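Citrate synthase (Pyrobaculum aerophilum, PDB 2IBP) catalyses the condensation of acetyl-CoA with oxaloacetate to give citrate, working as a thermophilic homodimer whose two chains are topologically interlinked. Local coordinates at the interface of chains A and B. Sequence-based numbering; all coordinates share one arbitrary frame. Chains: chain A/B, Citrate synthase.

Contact 1: the interface of chains A and B. Residues chain A 34-38, 47, 50; chain B 395-397, 399.
B:Tyr395 lays its ring against A:Asp38 where the C-terminal arm of one citrate synthase subunit runs along the surface of the other. The arm reaches this place directly after B:Cys394, which pairs with B:Cys19 of the same chain in the disulfide of this catenated homodimer.

Start at CB of the tyrosine, which lies 3.5 Å from the carboxylate oxygen OD1 of A:Asp38. CG is directed anti to the backbone N (chi1 -177°), and from there the ring extends over chain A. A:Asp38 CB sits above the centre of one face, 3.4 Å from the centroid, while the aspartate's carboxylate lies nearly parallel to the ring, with CG over CD2. The opposite face is covered from its own chain by the backbone N of B:Gly397, so the ring is sandwiched. Along one edge of the ring, CD1 lies near the carbonyl O of A:Ser37, which sits off the plane on the aspartate side, and CE1 near the carbonyl O of A:Ser35. At the tip, the phenol OH lies near the backbone N of A:Gly50. The OH of B:Tyr395 also reaches water 1 at 3.0 Å; that water is 2.6 Å from O of A:Ser35, bridging the chains.

The other carboxylate oxygen of A:Asp38, OD2, takes a bond of 2.6 Å from the imidazole NE2 of B:His399. The N-H comes in on the anti lone pair, away from OD1, and OD2 in turn lies close to the plane of the imidazole, with 161° at the hydrogen. The carboxylate may favour a positively charged imidazole. The same histidine drives its CD2 edge into the middle of the A:Trp47 indole face, with CD2 of the histidine 3.3 Å from CD2 of the tryptophan.

On the other flank, B:Ile396 N donates to O of A:Thr34 at 2.8 Å, and A:Thr34 and B:Tyr395 form a parallel beta bridge. CD1 of B:Ile396 folds back over that same carbonyl, its CG1 standing between the backbone N and the carbonyl carbon (chi1 45°).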
ATOM      1  N   THR A  34      15.621  10.215   9.857  1.00 10.74           N
ATOM      2  CA  THR A  34      15.691   8.839  10.257  1.00  8.23           C
ATOM      3  C   THR A  34      17.036   8.505  10.857  1.00  8.84           C
ATOM      4  O   THR A  34      18.027   9.180  10.589  1.00 10.03           O
ATOM      5  CB  THR A  34      15.511   7.909   9.033  1.00 11.16           C
ATOM      6  OG1 THR A  34      15.384   6.548   9.457  1.00 11.95           O
ATOM      7  CG2 THR A  34      16.668   8.058   8.049  1.00 13.18           C
ATOM      8  N   SER A  35      17.032   7.497  11.711  1.00 10.56           N
ATOM      9  CA  SER A  35      18.264   6.971  12.272  1.00 11.88           C
ATOM     10  C   SER A  35      18.404   5.475  11.979  1.00 14.79           C
ATOM     11  O   SER A  35      19.312   4.835  12.492  1.00 12.19           O
ATOM     12  CB  SER A  35      18.320   7.231  13.774  1.00 15.22           C
ATOM     13  OG  SER A  35      17.300   6.535  14.453  1.00 14.73           O
ATOM     14  N   ILE A  36      17.625   4.958  11.029  1.00 10.83           N
ATOM     15  CA  ILE A  36      17.600   3.525  10.758  1.00  7.74           C
ATOM     16  C   ILE A  36      18.776   3.044   9.934  1.00  9.03           C
ATOM     17  O   ILE A  36      19.491   2.152  10.357  1.00 11.22           O
ATOM     18  CB  ILE A  36      16.262   3.072  10.131  1.00  9.40           C
ATOM     19  CG1 ILE A  36      15.124   3.387  11.108  1.00 11.08           C
ATOM     20  CG2 ILE A  36      16.293   1.574   9.837  1.00 10.25           C
ATOM     21  CD1 ILE A  36      13.719   3.149  10.583  1.00 13.46           C
ATOM     22  N   SER A  37      18.964   3.625   8.755  1.00 11.37           N
ATOM     23  CA  SER A  37      20.086   3.230   7.912  1.00 10.96           C
ATOM     24  C   SER A  37      20.572   4.410   7.099  1.00 14.42           C
ATOM     25  O   SER A  37      19.857   5.398   6.917  1.00 10.62           O
ATOM     26  CB  SER A  37      19.707   2.076   6.976  1.00  9.58           C
ATOM     27  OG  SER A  37      18.693   2.485   6.049  1.00 10.34           O
ATOM     28  N   ASP A  38      21.797   4.302   6.612  1.00 10.01           N
ATOM     29  CA  ASP A  38      22.389   5.358   5.824  1.00  8.18           C
ATOM     30  C   ASP A  38      23.303   4.737   4.813  1.00 11.36           C
ATOM     31  O   ASP A  38      23.921   3.716   5.091  1.00  9.46           O
ATOM     32  CB  ASP A  38      23.208   6.300   6.704  1.00  8.84           C
ATOM     33  CG  ASP A  38      23.586   7.593   5.991  1.00 11.70           C
ATOM     34  OD1 ASP A  38      22.820   8.041   5.108  1.00 13.02           O
ATOM     35  OD2 ASP A  38      24.643   8.173   6.312  1.00 15.64           O
ATOM     36  N   TRP A  47      25.317   1.715   6.618  1.00  8.44           N
ATOM     37  CA  TRP A  47      25.211   1.576   8.078  1.00  8.47           C
ATOM     38  C   TRP A  47      23.790   1.239   8.486  1.00  9.93           C
ATOM     39  O   TRP A  47      22.838   1.752   7.899  1.00  8.90           O
ATOM     40  CB  TRP A  47      25.531   2.884   8.808  1.00  8.44           C
ATOM     41  CG  TRP A  47      26.923   3.420   8.691  1.00 11.48           C
ATOM     42  CD1 TRP A  47      27.943   3.262   9.592  1.00 11.57           C
ATOM     43  CD2 TRP A  47      27.413   4.301   7.686  1.00 12.97           C
ATOM     44  NE1 TRP A  47      29.054   3.941   9.168  1.00 14.90           N
ATOM     45  CE2 TRP A  47      28.746   4.616   8.016  1.00 14.14           C
ATOM     46  CE3 TRP A  47      26.864   4.837   6.516  1.00 12.23           C
ATOM     47  CZ2 TRP A  47      29.531   5.471   7.232  1.00 15.76           C
ATOM     48  CZ3 TRP A  47      27.638   5.701   5.753  1.00 14.82           C
ATOM     49  CH2 TRP A  47      28.964   5.990   6.104  1.00 16.00           C
ATOM     50  N   GLY A  50      24.006   3.157  12.830  1.00 10.11           N
ATOM     51  CA  GLY A  50      25.384   3.565  13.128  1.00 11.41           C
ATOM     52  C   GLY A  50      26.470   2.524  12.923  1.00 13.55           C
ATOM     53  O   GLY A  50      27.645   2.853  12.989  1.00 13.34           O
TER
ATOM     54  N   TYR B 395      19.237  11.281   7.206  1.00 10.90           N
ATOM     55  CA  TYR B 395      19.851  10.465   8.244  1.00  9.56           C
ATOM     56  C   TYR B 395      20.498  11.320   9.314  1.00  8.58           C
ATOM     57  O   TYR B 395      21.385  12.129   9.025  1.00 14.30           O
ATOM     58  CB  TYR B 395      20.864   9.503   7.661  1.00 10.96           C
ATOM     59  CG  TYR B 395      21.464   8.585   8.690  1.00  8.44           C
ATOM     60  CD1 TYR B 395      20.762   7.497   9.161  1.00  8.62           C
ATOM     61  CD2 TYR B 395      22.764   8.778   9.133  1.00 12.47           C
ATOM     62  CE1 TYR B 395      21.329   6.614  10.066  1.00 10.06           C
ATOM     63  CE2 TYR B 395      23.349   7.911  10.023  1.00  8.65           C
ATOM     64  CZ  TYR B 395      22.629   6.821  10.489  1.00  8.96           C
ATOM     65  OH  TYR B 395      23.163   5.952  11.413  1.00 13.11           O
ATOM     66  N   ILE B 396      20.048  11.111  10.549  1.00  9.93           N
ATOM     67  CA  ILE B 396      20.561  11.847  11.697  1.00 12.72           C
ATOM     68  C   ILE B 396      21.041  10.897  12.787  1.00 15.87           C
ATOM     69  O   ILE B 396      21.105  11.250  13.958  1.00 16.92           O
ATOM     70  CB  ILE B 396      19.539  12.875  12.219  1.00 12.80           C
ATOM     71  CG1 ILE B 396      18.140  12.269  12.296  1.00 14.19           C
ATOM     72  CG2 ILE B 396      19.490  14.068  11.274  1.00 15.01           C
ATOM     73  CD1 ILE B 396      18.006  11.132  13.241  1.00 16.19           C
ATOM     74  N   GLY B 397      21.366   9.677  12.387  1.00 13.83           N
ATOM     75  CA  GLY B 397      21.940   8.700  13.291  1.00 15.76           C
ATOM     76  C   GLY B 397      23.451   8.865  13.271  1.00 15.64           C
ATOM     77  O   GLY B 397      24.000   9.682  12.527  1.00 11.49           O
ATOM     78  N   HIS B 399      27.549   7.425  12.939  1.00 11.09           N
ATOM     79  CA  HIS B 399      28.303   6.606  12.005  1.00 13.15           C
ATOM     80  C   HIS B 399      29.482   5.945  12.706  1.00 17.74           C
ATOM     81  O   HIS B 399      30.010   6.466  13.685  1.00 16.04           O
ATOM     82  CB  HIS B 399      28.878   7.450  10.879  1.00 13.15           C
ATOM     83  CG  HIS B 399      27.861   7.945   9.896  1.00 16.16           C
ATOM     84  ND1 HIS B 399      27.655   9.285   9.650  1.00 27.56           N
ATOM     85  CD2 HIS B 399      26.998   7.278   9.094  1.00 20.24           C
ATOM     86  CE1 HIS B 399      26.728   9.418   8.714  1.00 25.69           C
ATOM     87  NE2 HIS B 399      26.318   8.214   8.358  1.00 14.87           N
TER
HETATM   88  O   HOH W   1      21.453   5.407  13.786  1.00 29.82           O

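Contact 2: the interface of chains A and B. Residues chain A 121, 127, 131, 231-232, 235; chain B 111, 114, 242, 245.
Carboxylate oxygen OD1 of A:Asp232 is gripped from opposite faces of its plane: the ammonium NZ of B:Lys245 makes a salt bridge from one at 2.8 Å, and the hydroxyl OG of A:Ser235 approaches from the other at 2.6 Å. The second oxygen, OD2, is likewise held on both faces, by the amide ND2 of A:Asn127 at 3.1 Å and by the backbone N of A:Ser235 at 3.0 Å. Gripped at both oxygens, the carboxylate should have little freedom to turn.

A:Ser235 OG also meets OE1 of B:Glu114 on its syn lone pair, 2.5 Å away. One hydroxyl proton cannot serve both acids, so a proton shared with a carboxylate is conceivable, though protons are not seen.

B:Phe111 pushes its ring tip at the aspartate, CZ coming 3.7 Å from A:Asp232 CG, with OD2 in the plane at the ring edge. B:Lys245 bends at chi3 (-67°) and chi4 (-70°), bringing CE over one face of this ring and NZ to the acid. CD1 of A:Ile131 closes on CZ from the tip.

A:Ser231 OG donates to O of B:Ala242 at 2.6 Å, near the C-terminal end of helix B 233-244. A:Asp232 caps the N-terminus of helix A 233-244, so the start of this helix packs against the end of its twin, beside helix B 109-123, in the helical dimer core.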
ATOM      1  N   GLY A 121      -2.906 -10.364  10.635  1.00  8.58           N
ATOM      2  CA  GLY A 121      -3.194  -9.166  11.413  1.00  9.71           C
ATOM      3  C   GLY A 121      -4.637  -9.119  11.886  1.00 10.20           C
ATOM      4  O   GLY A 121      -4.962  -8.515  12.933  1.00 11.12           O
ATOM      5  N   ASN A 127      -2.715  -6.594  17.856  1.00 11.23           N
ATOM      6  CA  ASN A 127      -3.039  -5.700  16.779  1.00 10.58           C
ATOM      7  C   ASN A 127      -4.416  -5.085  17.033  1.00  9.92           C
ATOM      8  O   ASN A 127      -4.596  -3.889  16.853  1.00 11.23           O
ATOM      9  CB  ASN A 127      -3.032  -6.452  15.446  1.00 12.88           C
ATOM     10  CG  ASN A 127      -2.875  -5.529  14.247  1.00 10.76           C
ATOM     11  OD1 ASN A 127      -2.071  -4.599  14.274  1.00 12.86           O
ATOM     12  ND2 ASN A 127      -3.519  -5.896  13.130  1.00 10.72           N
ATOM     13  N   ILE A 131      -5.201  -1.179  17.357  1.00  8.36           N
ATOM     14  CA  ILE A 131      -6.179  -0.544  16.482  1.00 10.80           C
ATOM     15  C   ILE A 131      -7.199   0.220  17.340  1.00 11.54           C
ATOM     16  O   ILE A 131      -7.460   1.396  17.081  1.00 11.14           O
ATOM     17  CB  ILE A 131      -6.860  -1.582  15.580  1.00  8.94           C
ATOM     18  CG1 ILE A 131      -5.856  -2.095  14.537  1.00  9.87           C
ATOM     19  CG2 ILE A 131      -8.088  -0.999  14.908  1.00 10.19           C
ATOM     20  CD1 ILE A 131      -6.321  -3.375  13.837  1.00 12.39           C
ATOM     21  N   SER A 231      -3.242   3.267  10.158  1.00  7.76           N
ATOM     22  CA  SER A 231      -3.625   1.912   9.836  1.00  6.82           C
ATOM     23  C   SER A 231      -2.629   0.985  10.537  1.00  7.07           C
ATOM     24  O   SER A 231      -1.552   1.403  10.936  1.00 10.55           O
ATOM     25  CB  SER A 231      -3.613   1.680   8.324  1.00  8.72           C
ATOM     26  OG  SER A 231      -4.065   0.378   8.012  1.00 11.06           O
ATOM     27  N   ASP A 232      -2.999  -0.276  10.666  1.00  8.46           N
ATOM     28  CA  ASP A 232      -2.198  -1.185  11.450  1.00  8.95           C
ATOM     29  C   ASP A 232      -0.920  -1.641  10.787  1.00  9.64           C
ATOM     30  O   ASP A 232      -0.777  -1.594   9.566  1.00  7.27           O
ATOM     31  CB  ASP A 232      -3.032  -2.380  11.860  1.00  9.18           C
ATOM     32  CG  ASP A 232      -3.389  -3.249  10.689  1.00 13.71           C
ATOM     33  OD1 ASP A 232      -4.313  -2.882   9.911  1.00 11.94           O
ATOM     34  OD2 ASP A 232      -2.753  -4.306  10.568  1.00 12.13           O
ATOM     35  N   SER A 235      -1.257  -4.291   8.012  1.00  8.98           N
ATOM     36  CA  SER A 235      -1.725  -3.689   6.763  1.00  7.98           C
ATOM     37  C   SER A 235      -0.623  -2.878   6.077  1.00  5.82           C
ATOM     38  O   SER A 235      -0.475  -2.904   4.849  1.00  7.76           O
ATOM     39  CB  SER A 235      -2.957  -2.827   7.035  1.00  9.04           C
ATOM     40  OG  SER A 235      -4.010  -3.684   7.439  1.00  9.88           O
TER
ATOM     41  N   PHE B 111      -9.902  -5.875   6.939  1.00  8.55           N
ATOM     42  CA  PHE B 111      -8.880  -6.911   6.732  1.00  9.72           C
ATOM     43  C   PHE B 111      -9.344  -7.873   5.648  1.00  9.30           C
ATOM     44  O   PHE B 111      -8.558  -8.286   4.788  1.00  9.33           O
ATOM     45  CB  PHE B 111      -8.608  -7.697   8.020  1.00 10.47           C
ATOM     46  CG  PHE B 111      -7.771  -6.959   9.008  1.00  9.09           C
ATOM     47  CD1 PHE B 111      -6.419  -6.775   8.770  1.00 11.64           C
ATOM     48  CD2 PHE B 111      -8.291  -6.552  10.216  1.00 14.12           C
ATOM     49  CE1 PHE B 111      -5.614  -6.139   9.694  1.00 12.23           C
ATOM     50  CE2 PHE B 111      -7.488  -5.886  11.136  1.00 13.90           C
ATOM     51  CZ  PHE B 111      -6.150  -5.713  10.886  1.00 13.70           C
ATOM     52  N   GLU B 114      -8.913  -6.234   2.205  1.00  7.51           N
ATOM     53  CA  GLU B 114      -7.515  -6.246   1.769  1.00 13.76           C
ATOM     54  C   GLU B 114      -7.144  -7.619   1.237  1.00 10.56           C
ATOM     55  O   GLU B 114      -6.603  -7.760   0.133  1.00 13.70           O
ATOM     56  CB  GLU B 114      -6.562  -5.981   2.947  1.00 20.20           C
ATOM     57  CG  GLU B 114      -6.515  -4.607   3.488  1.00 29.58           C
ATOM     58  CD  GLU B 114      -5.414  -4.481   4.521  1.00 19.84           C
ATOM     59  OE1 GLU B 114      -5.740  -4.266   5.700  1.00 34.62           O
ATOM     60  OE2 GLU B 114      -4.235  -4.717   4.166  1.00 25.59           O
ATOM     61  N   ALA B 242      -5.717  -0.753   2.543  1.00  7.35           N
ATOM     62  CA  ALA B 242      -4.868  -0.753   3.752  1.00  6.05           C
ATOM     63  C   ALA B 242      -4.772   0.648   4.342  1.00  5.09           C
ATOM     64  O   ALA B 242      -4.847   0.853   5.549  1.00  8.09           O
ATOM     65  CB  ALA B 242      -3.485  -1.297   3.429  1.00  8.27           C
ATOM     66  N   LYS B 245      -8.231   1.989   5.795  1.00  9.11           N
ATOM     67  CA  LYS B 245      -8.699   1.478   7.075  1.00 10.64           C
ATOM     68  C   LYS B 245      -8.203   2.270   8.269  1.00  8.66           C
ATOM     69  O   LYS B 245      -8.774   2.137   9.347  1.00 10.82           O
ATOM     70  CB  LYS B 245      -8.421  -0.005   7.261  1.00 16.21           C
ATOM     71  CG  LYS B 245      -7.017  -0.386   7.583  1.00 22.50           C
ATOM     72  CD  LYS B 245      -6.879  -1.919   7.657  1.00 17.31           C
ATOM     73  CE  LYS B 245      -7.616  -2.563   8.822  1.00 16.62           C
ATOM     74  NZ  LYS B 245      -6.993  -2.260  10.180  1.00 16.62           N
TER

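Contact 1 and contact 2 lie about 28 Å apart, centre to centre, and have no residue or secondary-structure element in common. Contact 2 belongs to the packing of helix on helix in the body of the dimer, whereas contact 1 fastens the arm that follows strand 392-395 to strands and loops near the N-terminal part of the partner. The two-fold axis repeats each with the chains exchanged. Contact 1 is nearer the catalytic centre, about 16 Å from A:His289 against about 30 Å for contact 2. Core packing and crossed arms would thus both resist separation of the interlinked subunits.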